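Local coordinates for protein FimX (Pseudomonas aeruginosa PAO1, PDB 3HV9) that is represented here by its EAL domain, an alpha/beta barrel-type module of a family found widely in bacterial signalling proteins, at residues D16-L21 with A71-L76; N28-L33 with E78-W83; E46-L51 with H100-F105; L91-R96 with A129-E134; S222-V227 with A239-I244. All coordinates share one frame; numbering follows the deposited sequence. Where two conformers were deposited one is given.

Interaction 1 (D16-L21 with A71-L76)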
# COMPACT_ATOMS: atom_id res chain seq x y z
N ASP A 16 -26.25 -4.84 5.76
CA ASP A 16 -26.17 -4.40 4.38
C ASP A 16 -24.83 -3.67 4.21
O ASP A 16 -24.66 -2.52 4.64
CB ASP A 16 -27.34 -3.46 4.11
CG ASP A 16 -27.32 -2.88 2.72
OD1 ASP A 16 -28.39 -2.43 2.29
OD2 ASP A 16 -26.25 -2.87 2.07
N VAL A 17 -23.87 -4.35 3.59
CA VAL A 17 -22.50 -3.86 3.58
C VAL A 17 -22.38 -2.59 2.75
O VAL A 17 -21.53 -1.73 3.02
CB VAL A 17 -21.50 -4.93 3.09
CG1 VAL A 17 -20.09 -4.33 2.94
CG2 VAL A 17 -21.47 -6.11 4.05
N ILE A 18 -23.22 -2.47 1.73
CA ILE A 18 -23.20 -1.24 0.93
C ILE A 18 -23.60 -0.04 1.80
O ILE A 18 -22.96 1.00 1.75
CB ILE A 18 -24.06 -1.36 -0.34
CG1 ILE A 18 -23.45 -2.42 -1.27
CG2 ILE A 18 -24.16 -0.00 -1.05
CD1 ILE A 18 -24.22 -2.65 -2.55
N ALA A 19 -24.64 -0.21 2.61
CA ALA A 19 -25.03 0.83 3.55
C ALA A 19 -23.93 1.06 4.57
O ALA A 19 -23.63 2.21 4.91
CB ALA A 19 -26.31 0.46 4.27
N ILE A 20 -23.33 -0.02 5.07
CA ILE A 20 -22.25 0.13 6.04
C ILE A 20 -21.12 0.99 5.46
O ILE A 20 -20.57 1.85 6.14
CB ILE A 20 -21.68 -1.21 6.47
CG1 ILE A 20 -22.70 -1.97 7.32
CG2 ILE A 20 -20.40 -1.00 7.26
CD1 ILE A 20 -22.28 -3.39 7.63
N LEU A 21 -20.79 0.74 4.19
CA LEU A 21 -19.73 1.46 3.49
C LEU A 21 -20.10 2.93 3.29
O LEU A 21 -19.27 3.82 3.48
CB LEU A 21 -19.48 0.82 2.13
CG LEU A 21 -18.57 -0.40 2.12
CD1 LEU A 21 -18.61 -1.12 0.78
CD2 LEU A 21 -17.16 0.02 2.45
N ALA A 71 -17.98 -2.81 -2.41
CA ALA A 71 -17.50 -1.51 -2.86
C ALA A 71 -17.54 -1.40 -4.39
O ALA A 71 -18.05 -0.41 -4.92
CB ALA A 71 -16.10 -1.22 -2.31
N LYS A 72 -17.01 -2.40 -5.09
CA LYS A 72 -17.03 -2.37 -6.55
C LYS A 72 -18.47 -2.22 -7.05
O LYS A 72 -18.75 -1.38 -7.90
CB LYS A 72 -16.42 -3.64 -7.15
CG LYS A 72 -14.97 -3.91 -6.73
CD LYS A 72 -14.48 -5.24 -7.31
CE LYS A 72 -13.31 -5.83 -6.52
NZ LYS A 72 -12.00 -5.23 -6.90
N GLU A 73 -19.36 -3.03 -6.49
CA GLU A 73 -20.77 -3.07 -6.88
C GLU A 73 -21.51 -1.74 -6.68
O GLU A 73 -22.36 -1.37 -7.50
CB GLU A 73 -21.47 -4.20 -6.12
CG GLU A 73 -23.00 -4.17 -6.17
CD GLU A 73 -23.64 -5.40 -5.50
OE1 GLU A 73 -24.88 -5.38 -5.28
OE2 GLU A 73 -22.92 -6.38 -5.20
N ALA A 74 -21.21 -1.03 -5.60
CA ALA A 74 -21.87 0.24 -5.36
C ALA A 74 -21.10 1.42 -5.97
O ALA A 74 -21.47 2.58 -5.74
CB ALA A 74 -22.08 0.50 -3.86
N GLY A 75 -20.04 1.13 -6.72
CA GLY A 75 -19.18 2.15 -7.29
C GLY A 75 -18.52 3.06 -6.25
O GLY A 75 -18.47 4.28 -6.42
N LEU A 76 -17.98 2.46 -5.19
CA LEU A 76 -17.46 3.21 -4.05
C LEU A 76 -15.94 3.19 -3.93
O LEU A 76 -15.37 3.81 -3.03
CB LEU A 76 -18.10 2.69 -2.76
CG LEU A 76 -19.23 3.49 -2.11
CD1 LEU A 76 -19.93 4.43 -3.07
CD2 LEU A 76 -20.22 2.59 -1.42

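Interaction 2 (N28-L33 with E78-W83)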
# COMPACT_ATOMS: atom_id res chain seq x y z
N ASN A 28 -16.30 8.15 9.73
CA ASN A 28 -15.02 7.53 10.10
C ASN A 28 -15.16 6.15 10.74
O ASN A 28 -14.49 5.85 11.72
CB ASN A 28 -14.22 8.43 11.05
CG ASN A 28 -13.68 9.68 10.36
OD1 ASN A 28 -13.34 9.66 9.18
ND2 ASN A 28 -13.59 10.77 11.11
N SER A 29 -16.02 5.31 10.18
CA SER A 29 -16.16 3.96 10.69
C SER A 29 -15.19 3.01 10.01
O SER A 29 -15.26 1.78 10.19
CB SER A 29 -17.61 3.47 10.55
OG SER A 29 -18.49 4.32 11.26
N PHE A 30 -14.29 3.57 9.22
CA PHE A 30 -13.14 2.79 8.78
C PHE A 30 -12.09 2.85 9.87
O PHE A 30 -12.16 3.66 10.79
CB PHE A 30 -12.55 3.31 7.47
CG PHE A 30 -13.41 3.07 6.28
CD1 PHE A 30 -13.43 1.83 5.68
CD2 PHE A 30 -14.19 4.08 5.76
CE1 PHE A 30 -14.24 1.59 4.59
CE2 PHE A 30 -15.00 3.85 4.66
CZ PHE A 30 -15.03 2.61 4.08
N ARG A 31 -11.11 1.97 9.75
CA ARG A 31 -10.00 1.90 10.68
C ARG A 31 -8.74 1.66 9.87
O ARG A 31 -8.69 0.73 9.05
CB ARG A 31 -10.20 0.74 11.66
CG ARG A 31 -9.25 0.75 12.84
CD ARG A 31 -9.94 1.27 14.11
NE ARG A 31 -10.82 2.40 13.85
CZ ARG A 31 -11.78 2.80 14.69
NH1 ARG A 31 -12.56 3.83 14.38
NH2 ARG A 31 -11.97 2.14 15.83
N LEU A 32 -7.73 2.47 10.10
CA LEU A 32 -6.48 2.33 9.40
C LEU A 32 -5.56 1.49 10.27
O LEU A 32 -5.52 1.66 11.48
CB LEU A 32 -5.86 3.70 9.17
CG LEU A 32 -5.85 4.28 7.76
CD1 LEU A 32 -6.85 3.61 6.83
CD2 LEU A 32 -6.06 5.76 7.84
N LEU A 33 -4.83 0.57 9.64
CA LEU A 33 -3.79 -0.15 10.36
C LEU A 33 -2.49 0.12 9.65
O LEU A 33 -2.50 0.53 8.48
CB LEU A 33 -4.09 -1.66 10.37
CG LEU A 33 -5.40 -2.16 10.97
CD1 LEU A 33 -5.55 -3.65 10.71
CD2 LEU A 33 -5.45 -1.91 12.45
N GLU A 78 -13.16 4.40 -5.69
CA GLU A 78 -12.38 5.64 -5.76
C GLU A 78 -12.55 6.47 -4.49
O GLU A 78 -11.60 7.06 -3.97
CB GLU A 78 -12.80 6.47 -6.97
CG GLU A 78 -12.64 5.73 -8.30
CD GLU A 78 -13.95 5.12 -8.77
OE1 GLU A 78 -14.80 4.78 -7.91
OE2 GLU A 78 -14.11 4.99 -10.01
N LYS A 79 -13.78 6.50 -4.00
CA LYS A 79 -14.11 7.29 -2.84
C LYS A 79 -13.41 6.72 -1.58
O LYS A 79 -12.96 7.45 -0.70
CB LYS A 79 -15.64 7.38 -2.69
CG LYS A 79 -16.06 8.65 -1.96
CD LYS A 79 -17.56 8.78 -1.72
CE LYS A 79 -17.82 9.90 -0.69
NZ LYS A 79 -19.22 9.99 -0.17
N ILE A 80 -13.31 5.40 -1.51
CA ILE A 80 -12.65 4.75 -0.38
C ILE A 80 -11.16 5.07 -0.37
O ILE A 80 -10.60 5.46 0.67
CB ILE A 80 -12.88 3.22 -0.40
CG1 ILE A 80 -14.32 2.89 0.04
CG2 ILE A 80 -11.84 2.50 0.48
CD1 ILE A 80 -14.79 1.47 -0.36
N ASP A 81 -10.52 4.93 -1.52
CA ASP A 81 -9.13 5.36 -1.66
C ASP A 81 -8.94 6.80 -1.20
O ASP A 81 -7.95 7.11 -0.53
CB ASP A 81 -8.65 5.17 -3.11
CG ASP A 81 -8.50 3.70 -3.49
OD1 ASP A 81 -8.58 2.86 -2.56
OD2 ASP A 81 -8.29 3.37 -4.68
N ARG A 82 -9.88 7.68 -1.54
CA ARG A 82 -9.74 9.09 -1.15
C ARG A 82 -9.76 9.23 0.37
O ARG A 82 -8.97 9.99 0.94
CB ARG A 82 -10.83 9.98 -1.77
CG ARG A 82 -10.68 10.24 -3.27
CD ARG A 82 -11.39 11.54 -3.70
NE ARG A 82 -12.85 11.45 -3.60
CZ ARG A 82 -13.63 10.85 -4.49
NH1 ARG A 82 -13.11 10.26 -5.56
NH2 ARG A 82 -14.93 10.82 -4.31
N TRP A 83 -10.66 8.49 1.01
CA TRP A 83 -10.75 8.51 2.47
C TRP A 83 -9.39 8.12 3.05
O TRP A 83 -8.84 8.79 3.93
CB TRP A 83 -11.86 7.55 2.96
CG TRP A 83 -12.13 7.68 4.43
CD1 TRP A 83 -13.04 8.51 5.03
CD2 TRP A 83 -11.44 7.01 5.49
NE1 TRP A 83 -12.97 8.38 6.40
CE2 TRP A 83 -11.99 7.47 6.71
CE3 TRP A 83 -10.39 6.08 5.54
CZ2 TRP A 83 -11.54 7.02 7.96
CZ3 TRP A 83 -9.94 5.63 6.78
CH2 TRP A 83 -10.52 6.10 7.97

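Interaction 3 (E46-L51 with H100-F105)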
# COMPACT_ATOMS: atom_id res chain seq x y z
N GLU A 46 10.90 6.05 8.74
CA GLU A 46 9.99 5.12 9.37
C GLU A 46 8.91 4.74 8.34
O GLU A 46 7.89 5.41 8.25
CB GLU A 46 9.35 5.77 10.60
CG GLU A 46 10.30 5.99 11.76
CD GLU A 46 9.63 6.67 12.94
OE1 GLU A 46 8.46 7.10 12.79
OE2 GLU A 46 10.26 6.77 14.01
N ASN A 47 9.17 3.68 7.57
CA ASN A 47 8.25 3.23 6.52
C ASN A 47 7.12 2.33 7.04
O ASN A 47 7.37 1.29 7.64
CB ASN A 47 9.02 2.46 5.45
CG ASN A 47 10.10 3.30 4.78
OD1 ASN A 47 11.30 3.04 4.93
ND2 ASN A 47 9.68 4.31 4.04
N TYR A 48 5.87 2.73 6.77
CA TYR A 48 4.72 1.89 7.08
C TYR A 48 3.82 1.73 5.87
O TYR A 48 3.61 2.69 5.11
CB TYR A 48 3.86 2.55 8.13
CG TYR A 48 4.41 2.60 9.53
CD1 TYR A 48 4.09 1.60 10.45
CD2 TYR A 48 5.20 3.67 9.96
CE1 TYR A 48 4.56 1.65 11.76
CE2 TYR A 48 5.66 3.74 11.27
CZ TYR A 48 5.34 2.72 12.16
OH TYR A 48 5.77 2.74 13.46
N GLU A 49 3.28 0.53 5.70
CA GLU A 49 2.22 0.30 4.72
C GLU A 49 0.91 0.50 5.44
O GLU A 49 0.74 0.03 6.57
CB GLU A 49 2.28 -1.12 4.16
CG GLU A 49 1.25 -1.39 3.06
CD GLU A 49 1.21 -2.85 2.64
OE1 GLU A 49 1.93 -3.66 3.27
OE2 GLU A 49 0.48 -3.18 1.67
N VAL A 50 -0.02 1.22 4.82
CA VAL A 50 -1.34 1.36 5.42
C VAL A 50 -2.35 0.34 4.90
O VAL A 50 -2.35 -0.04 3.72
CB VAL A 50 -1.86 2.83 5.51
CG1 VAL A 50 -0.95 3.78 4.79
CG2 VAL A 50 -3.32 2.97 5.11
N LEU A 51 -3.15 -0.17 5.82
CA LEU A 51 -4.08 -1.25 5.55
C LEU A 51 -5.46 -0.82 6.03
O LEU A 51 -5.59 -0.12 7.03
CB LEU A 51 -3.63 -2.52 6.27
CG LEU A 51 -2.26 -3.11 5.86
CD1 LEU A 51 -1.93 -4.33 6.70
CD2 LEU A 51 -2.22 -3.49 4.38
N HIS A 100 9.21 13.12 13.27
CA HIS A 100 9.26 11.74 12.80
C HIS A 100 9.46 11.69 11.29
O HIS A 100 8.71 12.30 10.53
CB HIS A 100 7.98 10.99 13.18
CG HIS A 100 7.90 10.63 14.63
ND1 HIS A 100 8.38 9.44 15.13
CD2 HIS A 100 7.37 11.30 15.68
CE1 HIS A 100 8.16 9.39 16.43
NE2 HIS A 100 7.55 10.51 16.79
N GLN A 101 10.48 10.94 10.86
CA GLN A 101 10.75 10.73 9.44
C GLN A 101 9.81 9.69 8.82
O GLN A 101 10.27 8.77 8.12
CB GLN A 101 12.17 10.20 9.25
CG GLN A 101 13.29 11.20 9.30
CD GLN A 101 14.57 10.61 8.72
OE1 GLN A 101 14.63 10.27 7.54
NE2 GLN A 101 15.59 10.48 9.57
N THR A 102 8.51 9.80 9.04
CA THR A 102 7.64 8.74 8.57
C THR A 102 7.16 8.85 7.12
O THR A 102 6.94 9.93 6.60
CB THR A 102 6.52 8.41 9.57
OG1 THR A 102 5.33 8.02 8.86
CG2 THR A 102 6.24 9.57 10.45
N LYS A 103 7.02 7.69 6.49
CA LYS A 103 6.61 7.60 5.10
C LYS A 103 5.56 6.49 5.00
O LYS A 103 5.73 5.44 5.61
CB LYS A 103 7.81 7.28 4.23
CG LYS A 103 7.50 7.20 2.76
CD LYS A 103 8.73 6.83 1.96
CE LYS A 103 9.80 7.90 2.04
NZ LYS A 103 10.81 7.64 0.98
N LEU A 104 4.49 6.71 4.24
CA LEU A 104 3.41 5.74 4.14
C LEU A 104 3.21 5.22 2.74
O LEU A 104 3.12 5.99 1.79
CB LEU A 104 2.09 6.33 4.63
CG LEU A 104 2.03 6.87 6.05
CD1 LEU A 104 0.63 7.42 6.36
CD2 LEU A 104 2.42 5.78 7.04
N PHE A 105 3.11 3.90 2.63
CA PHE A 105 2.77 3.23 1.39
C PHE A 105 1.24 3.07 1.36
O PHE A 105 0.66 2.45 2.25
CB PHE A 105 3.46 1.85 1.34
CG PHE A 105 4.94 1.92 1.10
CD1 PHE A 105 5.49 1.43 -0.07
CD2 PHE A 105 5.78 2.50 2.02
CE1 PHE A 105 6.85 1.51 -0.31
CE2 PHE A 105 7.14 2.59 1.80
CZ PHE A 105 7.69 2.09 0.63

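Interaction 4 (L91-R96 with A129-E134)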
# COMPACT_ATOMS: atom_id res chain seq x y z
N LEU A 91 -2.43 12.13 9.10
CA LEU A 91 -1.51 11.53 10.08
C LEU A 91 -0.06 11.89 9.77
O LEU A 91 0.72 12.27 10.64
CB LEU A 91 -1.70 10.02 10.15
CG LEU A 91 -3.17 9.60 10.27
CD1 LEU A 91 -3.31 8.09 10.33
CD2 LEU A 91 -3.86 10.25 11.47
N LEU A 92 0.29 11.81 8.49
CA LEU A 92 1.65 12.05 8.06
C LEU A 92 2.12 13.49 8.30
O LEU A 92 3.31 13.74 8.51
CB LEU A 92 1.74 11.70 6.58
CG LEU A 92 2.99 11.11 5.97
CD1 LEU A 92 3.66 10.13 6.91
CD2 LEU A 92 2.59 10.44 4.66
N ALA A 93 1.19 14.44 8.26
CA ALA A 93 1.52 15.84 8.52
C ALA A 93 1.87 16.05 10.00
O ALA A 93 2.86 16.72 10.33
CB ALA A 93 0.36 16.75 8.11
N GLU A 94 1.04 15.48 10.87
CA GLU A 94 1.22 15.51 12.32
C GLU A 94 2.51 14.84 12.77
O GLU A 94 3.22 15.37 13.63
CB GLU A 94 0.02 14.85 13.01
CG GLU A 94 -1.30 15.58 12.75
CD GLU A 94 -2.54 14.71 12.95
OE1 GLU A 94 -2.40 13.49 13.18
OE2 GLU A 94 -3.66 15.27 12.88
N HIS A 95 2.81 13.69 12.19
CA HIS A 95 4.05 12.97 12.48
C HIS A 95 5.28 13.76 12.04
O HIS A 95 6.17 14.05 12.84
CB HIS A 95 4.03 11.59 11.82
CG HIS A 95 3.63 10.48 12.74
ND1 HIS A 95 2.47 10.52 13.49
CD2 HIS A 95 4.25 9.32 13.06
CE1 HIS A 95 2.39 9.42 14.23
NE2 HIS A 95 3.46 8.68 13.98
N ARG A 96 5.33 14.11 10.76
CA ARG A 96 6.46 14.85 10.22
C ARG A 96 6.72 16.13 11.01
O ARG A 96 7.86 16.58 11.12
CB ARG A 96 6.22 15.18 8.75
CG ARG A 96 6.40 14.00 7.82
CD ARG A 96 7.72 14.12 7.07
NE ARG A 96 8.05 12.86 6.41
CZ ARG A 96 8.89 12.76 5.39
NH1 ARG A 96 9.47 13.85 4.90
NH2 ARG A 96 9.13 11.56 4.85
N ALA A 129 -2.33 20.47 3.32
CA ALA A 129 -1.69 19.99 4.53
C ALA A 129 -0.21 20.37 4.54
O ALA A 129 0.52 20.07 5.48
CB ALA A 129 -1.85 18.49 4.65
N ARG A 130 0.22 21.05 3.48
CA ARG A 130 1.61 21.45 3.36
C ARG A 130 2.47 20.23 3.67
O ARG A 130 3.36 20.28 4.51
CB ARG A 130 1.95 22.61 4.32
CG ARG A 130 1.26 23.96 4.04
CD ARG A 130 0.24 24.31 5.13
NE ARG A 130 0.04 25.75 5.31
CZ ARG A 130 -1.00 26.44 4.85
NH1 ARG A 130 -1.96 25.84 4.15
NH2 ARG A 130 -1.09 27.75 5.07
N LEU A 131 2.20 19.12 2.98
CA LEU A 131 2.90 17.87 3.25
C LEU A 131 4.29 17.83 2.60
O LEU A 131 4.41 18.05 1.39
CB LEU A 131 2.08 16.69 2.76
CG LEU A 131 2.42 15.34 3.38
CD1 LEU A 131 2.14 15.39 4.87
CD2 LEU A 131 1.67 14.19 2.70
N PRO A 132 5.33 17.54 3.40
CA PRO A 132 6.72 17.45 2.94
C PRO A 132 6.85 16.58 1.69
O PRO A 132 5.97 15.76 1.44
CB PRO A 132 7.44 16.79 4.12
CG PRO A 132 6.66 17.23 5.32
CD PRO A 132 5.22 17.34 4.86
N PRO A 133 7.93 16.80 0.90
CA PRO A 133 8.21 16.01 -0.31
C PRO A 133 8.49 14.54 0.02
O PRO A 133 9.06 14.24 1.06
CB PRO A 133 9.50 16.65 -0.85
CG PRO A 133 9.56 18.01 -0.25
CD PRO A 133 8.88 17.91 1.09
N GLU A 134 8.08 13.64 -0.88
CA GLU A 134 8.40 12.23 -0.74
C GLU A 134 8.09 11.70 0.67
O GLU A 134 8.97 11.22 1.41
CB GLU A 134 9.85 11.98 -1.17
CG GLU A 134 10.25 12.86 -2.37
CD GLU A 134 11.05 12.10 -3.43
OE1 GLU A 134 12.01 11.40 -3.05
OE2 GLU A 134 10.71 12.22 -4.64

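Interaction 5 (S222-V227 with A239-I244)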
# COMPACT_ATOMS: atom_id res chain seq x y z
N SER A 222 14.02 -3.10 -3.64
CA SER A 222 13.26 -4.33 -3.52
C SER A 222 12.60 -4.43 -2.15
O SER A 222 13.23 -4.19 -1.13
CB SER A 222 14.17 -5.54 -3.79
OG SER A 222 15.23 -5.61 -2.84
N ILE A 223 11.31 -4.76 -2.13
CA ILE A 223 10.59 -5.03 -0.88
C ILE A 223 10.09 -6.46 -0.88
O ILE A 223 9.31 -6.85 -1.76
CB ILE A 223 9.39 -4.09 -0.67
CG1 ILE A 223 9.84 -2.63 -0.69
CG2 ILE A 223 8.70 -4.40 0.65
CD1 ILE A 223 8.74 -1.65 -0.28
N VAL A 224 10.55 -7.26 0.09
CA VAL A 224 10.10 -8.65 0.17
C VAL A 224 9.25 -8.87 1.41
O VAL A 224 9.74 -8.69 2.54
CB VAL A 224 11.30 -9.63 0.16
CG1 VAL A 224 10.81 -11.09 0.19
CG2 VAL A 224 12.17 -9.38 -1.06
N PRO A 225 7.96 -9.22 1.21
CA PRO A 225 6.94 -9.43 2.25
C PRO A 225 6.91 -10.87 2.77
O PRO A 225 7.70 -11.70 2.31
CB PRO A 225 5.63 -9.17 1.51
CG PRO A 225 5.96 -9.25 0.04
CD PRO A 225 7.42 -9.50 -0.13
N PHE A 226 5.99 -11.15 3.70
CA PHE A 226 5.72 -12.50 4.25
C PHE A 226 6.91 -13.11 4.94
O PHE A 226 7.16 -14.30 4.83
CB PHE A 226 5.17 -13.47 3.19
CG PHE A 226 3.76 -13.16 2.77
CD1 PHE A 226 2.68 -13.52 3.57
CD2 PHE A 226 3.51 -12.48 1.57
CE1 PHE A 226 1.38 -13.23 3.18
CE2 PHE A 226 2.21 -12.18 1.17
CZ PHE A 226 1.14 -12.55 1.99
N VAL A 227 7.66 -12.27 5.65
CA VAL A 227 8.73 -12.75 6.50
C VAL A 227 8.12 -13.31 7.77
O VAL A 227 7.64 -12.56 8.62
CB VAL A 227 9.74 -11.63 6.82
CG1 VAL A 227 10.83 -12.15 7.75
CG2 VAL A 227 10.34 -11.11 5.54
N ALA A 239 20.31 -12.53 0.23
CA ALA A 239 19.95 -12.31 -1.17
C ALA A 239 19.99 -10.83 -1.56
O ALA A 239 19.88 -10.50 -2.75
CB ALA A 239 18.57 -12.88 -1.45
N GLY A 240 20.11 -9.96 -0.57
CA GLY A 240 20.30 -8.54 -0.82
C GLY A 240 19.02 -7.73 -1.01
O GLY A 240 18.99 -6.78 -1.80
N ALA A 241 17.97 -8.11 -0.29
CA ALA A 241 16.70 -7.42 -0.36
C ALA A 241 16.88 -6.07 0.30
O ALA A 241 17.52 -5.96 1.33
CB ALA A 241 15.63 -8.24 0.36
N THR A 242 16.32 -5.01 -0.28
CA THR A 242 16.57 -3.72 0.34
C THR A 242 15.61 -3.44 1.51
O THR A 242 15.98 -2.78 2.49
CB THR A 242 16.77 -2.56 -0.71
OG1 THR A 242 16.25 -1.32 -0.20
CG2 THR A 242 16.11 -2.88 -2.01
N TYR A 243 14.39 -3.98 1.43
CA TYR A 243 13.41 -3.89 2.52
C TYR A 243 12.68 -5.22 2.69
O TYR A 243 12.51 -5.97 1.72
CB TYR A 243 12.35 -2.82 2.25
CG TYR A 243 12.85 -1.40 2.11
CD1 TYR A 243 12.92 -0.56 3.22
CD2 TYR A 243 13.20 -0.88 0.87
CE1 TYR A 243 13.36 0.77 3.10
CE2 TYR A 243 13.64 0.44 0.74
CZ TYR A 243 13.71 1.26 1.86
OH TYR A 243 14.15 2.56 1.72
N ILE A 244 12.23 -5.50 3.91
CA ILE A 244 11.42 -6.68 4.20
C ILE A 244 10.23 -6.33 5.11
O ILE A 244 10.23 -5.31 5.79
CB ILE A 244 12.26 -7.82 4.84
CG1 ILE A 244 13.03 -7.31 6.06
CG2 ILE A 244 13.20 -8.45 3.82
CD1 ILE A 244 13.72 -8.40 6.84

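Interaction 1 (D16-L21 with A71-L76)
A chi1 of -65° puts Ile-18 CG1 beside the backbone N and leaves CG2 opposite that N; with the CG1 branch fully extended (chi2 179°), both branches face Ala-74, while Leu-21, whose CG lies anti to the carbonyl carbon (chi1 -82°), turns CD1 toward the backbone of Ala-71. The contact is a packing of two helix ends: the N-terminal turn of helix 17-24 meets the C-terminal turn of helix 64-73, which a Schellman motif closes. Ala-74 CB fits against Ile-18 CG2 at 3.5 Å and also touches CD1 of the same isoleucine. That CD1 comes up against the CG-CD end of Glu-73, the two side chains crossing at nearly 90°; the carboxylate oxygen OE1 is 3.9 Å from the Ile-18 CD1 methyl.

One turn further, Leu-21 CD1 sits 3.7 Å from Ala-71 N and 4.0 Å from Ala-71 CB, and its CB packs on Leu-76 CD2. No hydrogen bond joins the two segments, so the interface is apolar in character, and its 252 Å² of buried surface is modest. Leu-21 also touches Phe-67 of the same helix 64-73, and Ile-80 of helix 77-97.

Both helix ends are capped within their own segment. Gly-75, at positive phi, is the C-prime residue of the Schellman motif, with Leu-76 N bonded to Ala-71 O at 2.9 Å and Gly-75 N to Lys-72 O. Asp-16 is the N-cap of the other helix: Ala-19 N donates to Asp-16 OD2 at 3.2 Å, reaching the oxygen from above the carboxylate plane.

Interaction 2 (N28-L33 with E78-W83)
Phe-30 and Trp-83 run antiparallel alongside one another, with ring planes at 47° and centroids 5.2 Å apart, an oblique pairing. The closest part of Phe-30 is its CB, which lies over the six-membered ring of Trp-83, 3.7 Å from the centroid and 20° off the normal, a CH-pi contact. The indole is carried there by a CG anti to the backbone N, which sends it from helix 77-97 across to the start of strand 30-39.

Two further residues meet the indole at its edge. Leu-32 CD1 lies near the ring plane, 3.7 Å from Trp-83 CZ3. Asn-28 OD1 accepts from Trp-83 NE1 at 3.1 Å; the donor lies in the carbonyl plane, but the N-H...O angle of 137° makes the bond noticeably bent, and the amide is turned well out of the ring plane. Ile-80, one turn earlier in the helix, adds CG1 against Phe-30 CZ.

In this EAL domain the contact thus lays a helix against a sheet strand; the axes of strand 30-33 and helix 78-83 approach to 11.2 Å. Chemically, the N-H is satisfied at the ring edge while one face takes the CH-pi contact, so polar and apolar contacts hold the indole from different directions.

Interaction 3 (E46-L51 with H100-F105)
Strands 46-54 and 102-107 run parallel, Glu-46 paired to Thr-102 and Glu-49 to Phe-105, zipped by five backbone hydrogen bonds that alternate in direction from Glu-46 N to Gln-101 O at one end to Val-50 N to Phe-105 O, almost straight at 177°, at the other.

Side chains alternate between the two faces. On one, Tyr-48 CB packs against Leu-104 CD2 at 3.7 Å, and the Val-50 and Leu-104 side chains cross at about a right angle, CG1 touching Leu-104 CB. Beside them Glu-46, extended beyond CG, brings its carboxylate to the edge of the His-100 imidazole; ND1 of this poorly ordered histidine donates weakly to Glu-46 OE1 (3.3 Å) and to OE2. Thr-102 OG1, 3.7 Å from Glu-46 O, is buried here with no hydrogen-bond partner in the model.

Such a parallel pair, joined through helices 64-73 and 77-97, the latter packing Leu-92 on Thr-102 and Leu-104, is a beta-alpha-beta crossover, the repeating unit of the EAL barrel. The opposite face carries Asn-47, Lys-103, Glu-49 and Phe-105. Asn-47 and Lys-103 run alongside each other from this face, and CB of Asn-47 comes 4.1 Å from Phe-105 CE2. Lys-103 NZ is hydrogen-bonded to Gln-165, and the Glu-49 carboxylate is shared by a salt bridge to Lys-190 and hydrogen bonds to His-107, Gln-139 and Gln-245.

Interaction 4 (L91-R96 with A129-E134)
Apolar contacts dominate between Ala-93 and Leu-131, whose CD1 methyl lies over the helix backbone, 3.6 Å from Ala-93 N and 3.9 Å from Ala-93 CB. Leu-131 has CG anti to its own backbone N (chi1 -159°), which swings CD1 in toward the helix. The same methyl is 4.1 Å from Leu-92 CB, and Ala-129 CB approaches Ala-93 CB more loosely.

A second kind of contact is the packing of an arginine along a proline ring. The Arg-96 chain passes the Pro-132 ring head to tail; CD of Arg-96 is 3.7 Å from Pro-132 CG, and NH1 is equally close to Pro-132 CB. The bend at chi2 (-104°) lays the arginine chain along the ring.

Among polar atoms, Arg-96 NH2 lies 3.5 Å from Glu-134 O. Arg-96 NE is hydrogen-bonded to Thr-102 O, which holds the guanidinium group beside the start of strand 102-107.

Structurally this is a surface helix-loop contact: the late part of helix 77-97 is covered by the connection from helix 118-128 to strand 136-141, which leaves its helix through a Schellman motif at Arg-130, as one alpha-to-beta link of the EAL fold.

Interaction 5 (S222-V227 with A239-I244)
Ser-222 makes the tightest polar contacts, with both of its oxygens turned to the other segment. Its OG, placed between the backbone N and the carbonyl carbon (chi1 61°), accepts from Thr-242 N at 2.8 Å with an N-H...O angle of 160°. Its O accepts from Tyr-243 N, also at 2.8 Å, and more weakly from Thr-242 N. Farther along, Val-224 N donates to Tyr-243 O at 2.9 Å, and Ile-244 CA-H adds a contact to Val-224 O. The pairing is short and parallel, Ile-223 with Tyr-243 and Val-224 with Ile-244.

Around this backbone core the side chains fall on two faces. Ile-223 CG1 meets Tyr-243 CB at 3.9 Å, the two chains crossing at a slant. On the other face Val-224 CG2 touches Ala-241 CB, and Val-227 CG2 packs on Ile-244 CB, also at 3.9 Å.

The next shell fixes these groups: Tyr-243 OH is hydrogen-bonded to Asp-43, and Ala-241 O to Arg-41. Gly-240, at positive phi, ends helix 230-239 in a Schellman motif and turns the chain into the strand.

The whole is a beta-alpha-beta unit of the EAL barrel, strand 221-224, helix 230-239 and strand 243-244. Leu-236 of that helix covers Val-224, Val-227 and Ile-244, while strand 188-191 flanks Ile-223 and helix 202-217 brings His-216 onto Ser-222 and Thr-242.

Interactions 1, 2 and 3 cross along the chain, their segments alternating, and interaction 3 also crosses interaction 4; interaction 5 follows all of them. Interactions 1 and 2 have centres 13 Å apart and meet where Leu-21 and Ala-71 touch Ile-80. Helix 77-97 serves both interactions 2 and 4, whose centres are 18 Å apart. Interaction 3 touches 2 through neighbouring strands, 4 through His-95 against Thr-102, and 5 through Phe-105 and Ile-223. Interactions 1 and 5, whose centres are 35 Å apart, lie on opposite sides of the chain's centre. Interactions 2, 3 and 5 reach one sheet; interactions 2 and 5 involve its first and last strands, 30-39 and 243-244, which also pair.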